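Local coordinates for probable transcriptional regulator, ArsR family protein (PDB 3F6O), which probably binds DNA as a winged helix-turn-helix transcription factor of the ArsR family, at residues Ala22-Leu27 / Gly59-His64; Ala32-Leu37 / Lys50-Leu55. All blocks are in the same frame, centred on the assembly; numbering follows the deposited sequence.

Contact 1: residues Ala22-Leu27 / Gly59-His64; sequences AVLGRL and GWIRTH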
loop_
_atom_site.group_PDB
_atom_site.type_symbol
_atom_site.label_atom_id
_atom_site.label_comp_id
_atom_site.label_asym_id
_atom_site.label_seq_id
_atom_site.Cartn_x
_atom_site.Cartn_y
_atom_site.Cartn_z
ATOM N N ALA A 22 -5.578 1.541 -11.522
ATOM C CA ALA A 22 -5.751 1.859 -12.956
ATOM C C ALA A 22 -6.136 3.319 -13.215
ATOM O O ALA A 22 -5.672 3.984 -14.177
ATOM C CB ALA A 22 -6.789 0.930 -13.583
ATOM N N VAL A 23 -7.037 3.812 -12.384
ATOM C CA VAL A 23 -7.436 5.221 -12.448
ATOM C C VAL A 23 -6.248 6.111 -12.166
ATOM O O VAL A 23 -6.062 7.107 -12.862
ATOM C CB VAL A 23 -8.554 5.509 -11.449
ATOM C CG1 VAL A 23 -8.760 7.027 -11.269
ATOM C CG2 VAL A 23 -9.890 4.797 -11.862
ATOM N N LEU A 24 -5.470 5.796 -11.132
ATOM C CA LEU A 24 -4.281 6.597 -10.830
ATOM C C LEU A 24 -3.274 6.568 -12.007
ATOM O O LEU A 24 -2.665 7.582 -12.330
ATOM C CB LEU A 24 -3.611 6.154 -9.532
ATOM C CG LEU A 24 -4.396 6.490 -8.259
ATOM C CD1 LEU A 24 -3.692 5.864 -7.050
ATOM C CD2 LEU A 24 -4.585 8.032 -8.128
ATOM N N GLY A 25 -3.139 5.405 -12.640
ATOM C CA GLY A 25 -2.273 5.248 -13.829
ATOM C C GLY A 25 -2.709 6.192 -14.933
ATOM O O GLY A 25 -1.887 6.863 -15.540
ATOM N N ARG A 26 -4.014 6.299 -15.153
ATOM C CA ARG A 26 -4.542 7.209 -16.134
ATOM C C ARG A 26 -4.301 8.666 -15.746
ATOM O O ARG A 26 -3.898 9.474 -16.592
ATOM C CB ARG A 26 -6.040 6.931 -16.399
ATOM C CG ARG A 26 -6.750 8.010 -17.222
ATOM C CD ARG A 26 -6.163 8.168 -18.677
ATOM N NE ARG A 26 -6.808 9.273 -19.382
ATOM C CZ ARG A 26 -6.562 10.560 -19.144
ATOM N NH1 ARG A 26 -5.670 10.926 -18.217
ATOM N NH2 ARG A 26 -7.207 11.486 -19.835
ATOM N N LEU A 27 -4.587 9.017 -14.490
ATOM C CA LEU A 27 -4.428 10.396 -14.044
ATOM C C LEU A 27 -2.967 10.845 -13.986
ATOM O O LEU A 27 -2.669 12.051 -13.993
ATOM C CB LEU A 27 -5.176 10.649 -12.723
ATOM C CG LEU A 27 -6.717 10.595 -12.865
ATOM C CD1 LEU A 27 -7.325 10.647 -11.462
ATOM C CD2 LEU A 27 -7.213 11.741 -13.723
ATOM N N GLY A 59 -6.638 11.239 -0.299
ATOM C CA GLY A 59 -5.674 12.268 -0.747
ATOM C C GLY A 59 -4.973 12.009 -2.079
ATOM O O GLY A 59 -4.123 12.789 -2.488
ATOM N N TRP A 60 -5.309 10.897 -2.752
ATOM C CA TRP A 60 -4.650 10.522 -4.032
ATOM C C TRP A 60 -5.086 11.400 -5.213
ATOM O O TRP A 60 -4.320 11.583 -6.157
ATOM C CB TRP A 60 -4.926 9.034 -4.377
ATOM C CG TRP A 60 -4.034 8.088 -3.645
ATOM C CD1 TRP A 60 -4.351 7.336 -2.560
ATOM C CD2 TRP A 60 -2.650 7.834 -3.921
ATOM N NE1 TRP A 60 -3.245 6.593 -2.154
ATOM C CE2 TRP A 60 -2.192 6.899 -2.973
ATOM C CE3 TRP A 60 -1.753 8.302 -4.899
ATOM C CZ2 TRP A 60 -0.877 6.406 -2.974
ATOM C CZ3 TRP A 60 -0.453 7.803 -4.895
ATOM C CH2 TRP A 60 -0.027 6.895 -3.929
ATOM N N ILE A 61 -6.324 11.897 -5.190
ATOM C CA ILE A 61 -6.833 12.756 -6.266
ATOM C C ILE A 61 -7.600 13.945 -5.684
ATOM O O ILE A 61 -7.998 13.916 -4.517
ATOM C CB ILE A 61 -7.749 12.013 -7.321
ATOM C CG1 ILE A 61 -9.137 11.712 -6.713
ATOM C CG2 ILE A 61 -7.033 10.759 -7.894
ATOM C CD1 ILE A 61 -10.160 10.998 -7.635
ATOM N N ARG A 62 -7.806 14.967 -6.523
ATOM C CA ARG A 62 -8.761 16.027 -6.254
ATOM C C ARG A 62 -9.770 16.033 -7.370
ATOM O O ARG A 62 -9.420 15.822 -8.537
ATOM C CB ARG A 62 -8.087 17.391 -6.310
ATOM C CG ARG A 62 -7.172 17.727 -5.180
ATOM C CD ARG A 62 -6.988 19.235 -5.192
ATOM N NE ARG A 62 -5.808 19.643 -4.451
ATOM C CZ ARG A 62 -5.665 20.833 -3.872
ATOM N NH1 ARG A 62 -4.541 21.102 -3.208
ATOM N NH2 ARG A 62 -6.644 21.741 -3.943
ATOM N N THR A 63 -11.026 16.293 -7.018
ATOM C CA THR A 63 -12.074 16.391 -8.007
ATOM C C THR A 63 -12.849 17.676 -7.806
ATOM O O THR A 63 -12.852 18.258 -6.707
ATOM C CB THR A 63 -13.048 15.207 -8.004
ATOM O OG1 THR A 63 -13.919 15.281 -6.870
ATOM C CG2 THR A 63 -12.295 13.850 -8.007
ATOM N N HIS A 64 -13.519 18.084 -8.873
ATOM C CA HIS A 64 -14.363 19.269 -8.867
ATOM C C HIS A 64 -15.560 19.067 -9.776
ATOM O O HIS A 64 -15.416 18.663 -10.931
ATOM C CB HIS A 64 -13.584 20.529 -9.243
ATOM C CG HIS A 64 -14.455 21.746 -9.341
ATOM N ND1 HIS A 64 -14.879 22.447 -8.233
ATOM C CD2 HIS A 64 -15.029 22.347 -10.408
ATOM C CE1 HIS A 64 -15.656 23.446 -8.615
ATOM N NE2 HIS A 64 -15.756 23.411 -9.930
#
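Leu24 meets Trp60 and Ile61 with different branches. CD1 of Leu24 stands 3.6 Å above the indole plane of Trp60, displaced toward the rim, while CD2 of Leu24 reaches CG2 of Ile61 at 3.7 Å. Over the six-membered ring this is an off-centre CH-pi contact: CD1 of Leu24 sits 4.2 Å from the centroid, 29° off the normal, and its nearest ring atoms are CE3 and CD2 of Trp60. The two side chains cross at about a right angle. CD2 of Leu24 also touches CB of Trp60 at 3.9 Å, and the leucine fork thus spans the start of the tryptophan side chain and its ring.

On the pyrrole side of the indole, NE1 of Trp60 donates to the backbone O of Ile11 in helix 5-15, which limits rotation of the ring; Phe79 meets the ring edge to face. The segment follows helix 45-57, which Gly59 ends in a Schellman motif with positive phi (91°). From Ile61 onward the chain runs as the first strand of the beta-hairpin 61-66/69-74, the wing of the winged helix-turn-helix fold, and helix 18-28 packs against its base.

Ile61 carries the second half of the contact. With CG1 set between the backbone N and the carbonyl carbon (chi1 74°), CG2 is the branch turned to the helix, where it touches both leucines; CG2 of Ile61 is 3.6 Å from CD1 of Leu27. Leu27, one helical turn after Leu24, crosses Ile61 nearly at right angles and also packs on Cys72 and Ile74 of the partner strand. Trp85 of the second subunit packs on Leu24, bringing the dimer partner up to this buried cluster.

Contact 2: residues Ala32-Leu37 / Lys50-Leu55; sequences ATVSEL and KHIHFL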
loop_
_atom_site.group_PDB
_atom_site.type_symbol
_atom_site.label_atom_id
_atom_site.label_comp_id
_atom_site.label_asym_id
_atom_site.label_seq_id
_atom_site.Cartn_x
_atom_site.Cartn_y
_atom_site.Cartn_z
ATOM N N ALA A 32 -8.751 14.315 -16.134
ATOM C CA ALA A 32 -9.827 13.639 -16.851
ATOM C C ALA A 32 -11.134 13.817 -16.092
ATOM O O ALA A 32 -11.131 14.109 -14.889
ATOM C CB ALA A 32 -9.490 12.129 -17.004
ATOM N N THR A 33 -12.254 13.653 -16.783
ATOM C CA THR A 33 -13.559 13.637 -16.140
ATOM C C THR A 33 -13.865 12.222 -15.622
ATOM O O THR A 33 -13.280 11.250 -16.088
ATOM C CB THR A 33 -14.692 14.034 -17.107
ATOM O OG1 THR A 33 -14.814 13.043 -18.136
ATOM C CG2 THR A 33 -14.422 15.403 -17.727
ATOM N N VAL A 34 -14.762 12.118 -14.653
ATOM C CA VAL A 34 -15.230 10.811 -14.178
ATOM C C VAL A 34 -15.755 9.925 -15.327
ATOM O O VAL A 34 -15.458 8.731 -15.376
ATOM C CB VAL A 34 -16.300 10.983 -13.058
ATOM C CG1 VAL A 34 -17.063 9.662 -12.796
ATOM C CG2 VAL A 34 -15.653 11.525 -11.777
ATOM N N SER A 35 -16.517 10.507 -16.266
ATOM C CA SER A 35 -17.142 9.692 -17.321
ATOM C C SER A 35 -16.069 9.080 -18.212
ATOM O O SER A 35 -16.163 7.942 -18.648
ATOM C CB SER A 35 -18.147 10.511 -18.123
ATOM O OG SER A 35 -17.474 11.166 -19.179
ATOM N N GLU A 36 -15.006 9.833 -18.433
ATOM C CA GLU A 36 -13.853 9.363 -19.158
ATOM C C GLU A 36 -13.144 8.225 -18.399
ATOM O O GLU A 36 -12.845 7.161 -18.979
ATOM C CB GLU A 36 -12.958 10.578 -19.319
ATOM C CG GLU A 36 -11.877 10.459 -20.236
ATOM C CD GLU A 36 -11.090 11.768 -20.367
ATOM O OE1 GLU A 36 -11.576 12.916 -20.001
ATOM O OE2 GLU A 36 -9.965 11.611 -20.870
ATOM N N LEU A 37 -12.909 8.436 -17.097
ATOM C CA LEU A 37 -12.230 7.456 -16.243
ATOM C C LEU A 37 -12.991 6.146 -16.096
ATOM O O LEU A 37 -12.374 5.093 -16.000
ATOM C CB LEU A 37 -11.915 8.050 -14.852
ATOM C CG LEU A 37 -10.951 9.242 -14.823
ATOM C CD1 LEU A 37 -10.917 9.908 -13.413
ATOM C CD2 LEU A 37 -9.526 8.811 -15.266
ATOM N N LYS A 50 -17.682 4.999 -5.741
ATOM C CA LYS A 50 -17.065 4.560 -4.477
ATOM C C LYS A 50 -15.536 4.594 -4.565
ATOM O O LYS A 50 -14.859 5.026 -3.634
ATOM C CB LYS A 50 -17.554 3.159 -4.107
ATOM C CG LYS A 50 -18.738 3.185 -3.182
ATOM C CD LYS A 50 -19.747 2.122 -3.532
ATOM C CE LYS A 50 -19.400 0.766 -3.003
ATOM N NZ LYS A 50 -20.662 -0.057 -3.072
ATOM N N HIS A 51 -15.006 4.183 -5.704
ATOM C CA HIS A 51 -13.549 4.255 -5.925
ATOM C C HIS A 51 -13.031 5.690 -6.051
ATOM O O HIS A 51 -12.026 6.058 -5.451
ATOM C CB HIS A 51 -13.152 3.426 -7.144
ATOM C CG HIS A 51 -13.400 1.966 -6.964
ATOM N ND1 HIS A 51 -12.873 1.261 -5.909
ATOM C CD2 HIS A 51 -14.129 1.080 -7.684
ATOM C CE1 HIS A 51 -13.257 -0.004 -5.989
ATOM N NE2 HIS A 51 -14.018 -0.140 -7.061
ATOM N N ILE A 52 -13.720 6.496 -6.835
ATOM C CA ILE A 52 -13.362 7.901 -6.952
ATOM C C ILE A 52 -13.362 8.593 -5.554
ATOM O O ILE A 52 -12.420 9.301 -5.174
ATOM C CB ILE A 52 -14.340 8.610 -7.926
ATOM C CG1 ILE A 52 -14.133 8.083 -9.363
ATOM C CG2 ILE A 52 -14.170 10.140 -7.871
ATOM C CD1 ILE A 52 -12.733 8.371 -9.967
ATOM N N HIS A 53 -14.430 8.371 -4.794
ATOM C CA HIS A 53 -14.553 8.980 -3.471
ATOM C C HIS A 53 -13.450 8.513 -2.523
ATOM O O HIS A 53 -12.905 9.294 -1.744
ATOM C CB HIS A 53 -15.935 8.684 -2.875
ATOM C CG HIS A 53 -17.033 9.458 -3.533
ATOM N ND1 HIS A 53 -18.242 8.892 -3.877
ATOM C CD2 HIS A 53 -17.093 10.752 -3.941
ATOM C CE1 HIS A 53 -19.008 9.801 -4.458
ATOM N NE2 HIS A 53 -18.335 10.938 -4.509
ATOM N N PHE A 54 -13.123 7.229 -2.599
ATOM C CA PHE A 54 -12.079 6.679 -1.743
ATOM C C PHE A 54 -10.742 7.329 -2.100
ATOM O O PHE A 54 -9.978 7.719 -1.209
ATOM C CB PHE A 54 -12.021 5.144 -1.845
ATOM C CG PHE A 54 -11.239 4.515 -0.726
ATOM C CD1 PHE A 54 -11.890 3.906 0.333
ATOM C CD2 PHE A 54 -9.852 4.601 -0.687
ATOM C CE1 PHE A 54 -11.152 3.353 1.385
ATOM C CE2 PHE A 54 -9.118 4.055 0.371
ATOM C CZ PHE A 54 -9.759 3.457 1.392
ATOM N N LEU A 55 -10.470 7.463 -3.410
ATOM C CA LEU A 55 -9.252 8.143 -3.902
ATOM C C LEU A 55 -9.161 9.596 -3.414
ATOM O O LEU A 55 -8.097 10.075 -3.003
ATOM C CB LEU A 55 -9.176 8.104 -5.456
ATOM C CG LEU A 55 -8.726 6.739 -6.043
ATOM C CD1 LEU A 55 -8.697 6.765 -7.598
ATOM C CD2 LEU A 55 -7.342 6.325 -5.467
#
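Ile52 has its CG1 anti to the carbonyl carbon (chi1 -68°), which sets CG2 anti to the backbone N, and each branch serves a different partner. CG2 of Ile52 faces CG2 of Val34 at 4.4 Å, a loose approach. The other branch bends at chi2 (-63°) and carries CD1 of Ile52 to CD1 of Leu37, 4.2 Å away, the two side chains crossing at about a right angle. Val34 and Leu37 lie three residues apart on the short helix 34-38, and Ile52 thus contacts two positions on one helical face. The CA atoms of Val34 and Ile52 are 8.0 Å apart, with only methyl groups in the closest contacts.

Both partners belong to the helix-turn-helix: helix 34-38 is its first helix, and helix 45-57 its second, the one that in ArsR-family proteins usually enters the DNA groove. Phe48 in that second helix touches Val34 and Leu37 too, widening the interface beyond the segments.

The start of helix 34-38 is fixed by a capping box. OG1 of Thr33, the N-cap residue, accepts from N of Glu36 at 3.2 Å with an N-H...O angle of 157°, while the return bond, from N of Thr33 to OE1 of Glu36, is weak at 3.4 Å. Polar groups therefore secure the helix end, whereas between the two segments the contacts are all methyl to methyl, at 4.2 Å or more and with 107 Å² buried in total, so here the helices meet without directional bonds and the fit depends on shape.

How the contacts relate
The centres of contacts 1 and 2 lie 7 Å apart, and the two meet directly. Arg26 in 22-27 and Glu36 in 32-37 are joined by a salt bridge of 2.9 Å between NH2 and OE2, while CG of Arg26 packs on CD2 of Leu37 at 3.5 Å. Between 22-27 and 50-55, CG1 of Val23 touches CD1 of Leu55 at 3.7 Å, and CB of Trp60 lies 3.6 Å from O of Leu55. Helix 18-28 bears on both helices of the helix-turn-helix as well as on the wing. Strands 32-33 and 61-66 pair with strand 69-74, so one segment of each contact belongs to the same three-stranded sheet, consistent with one compact DNA-binding unit.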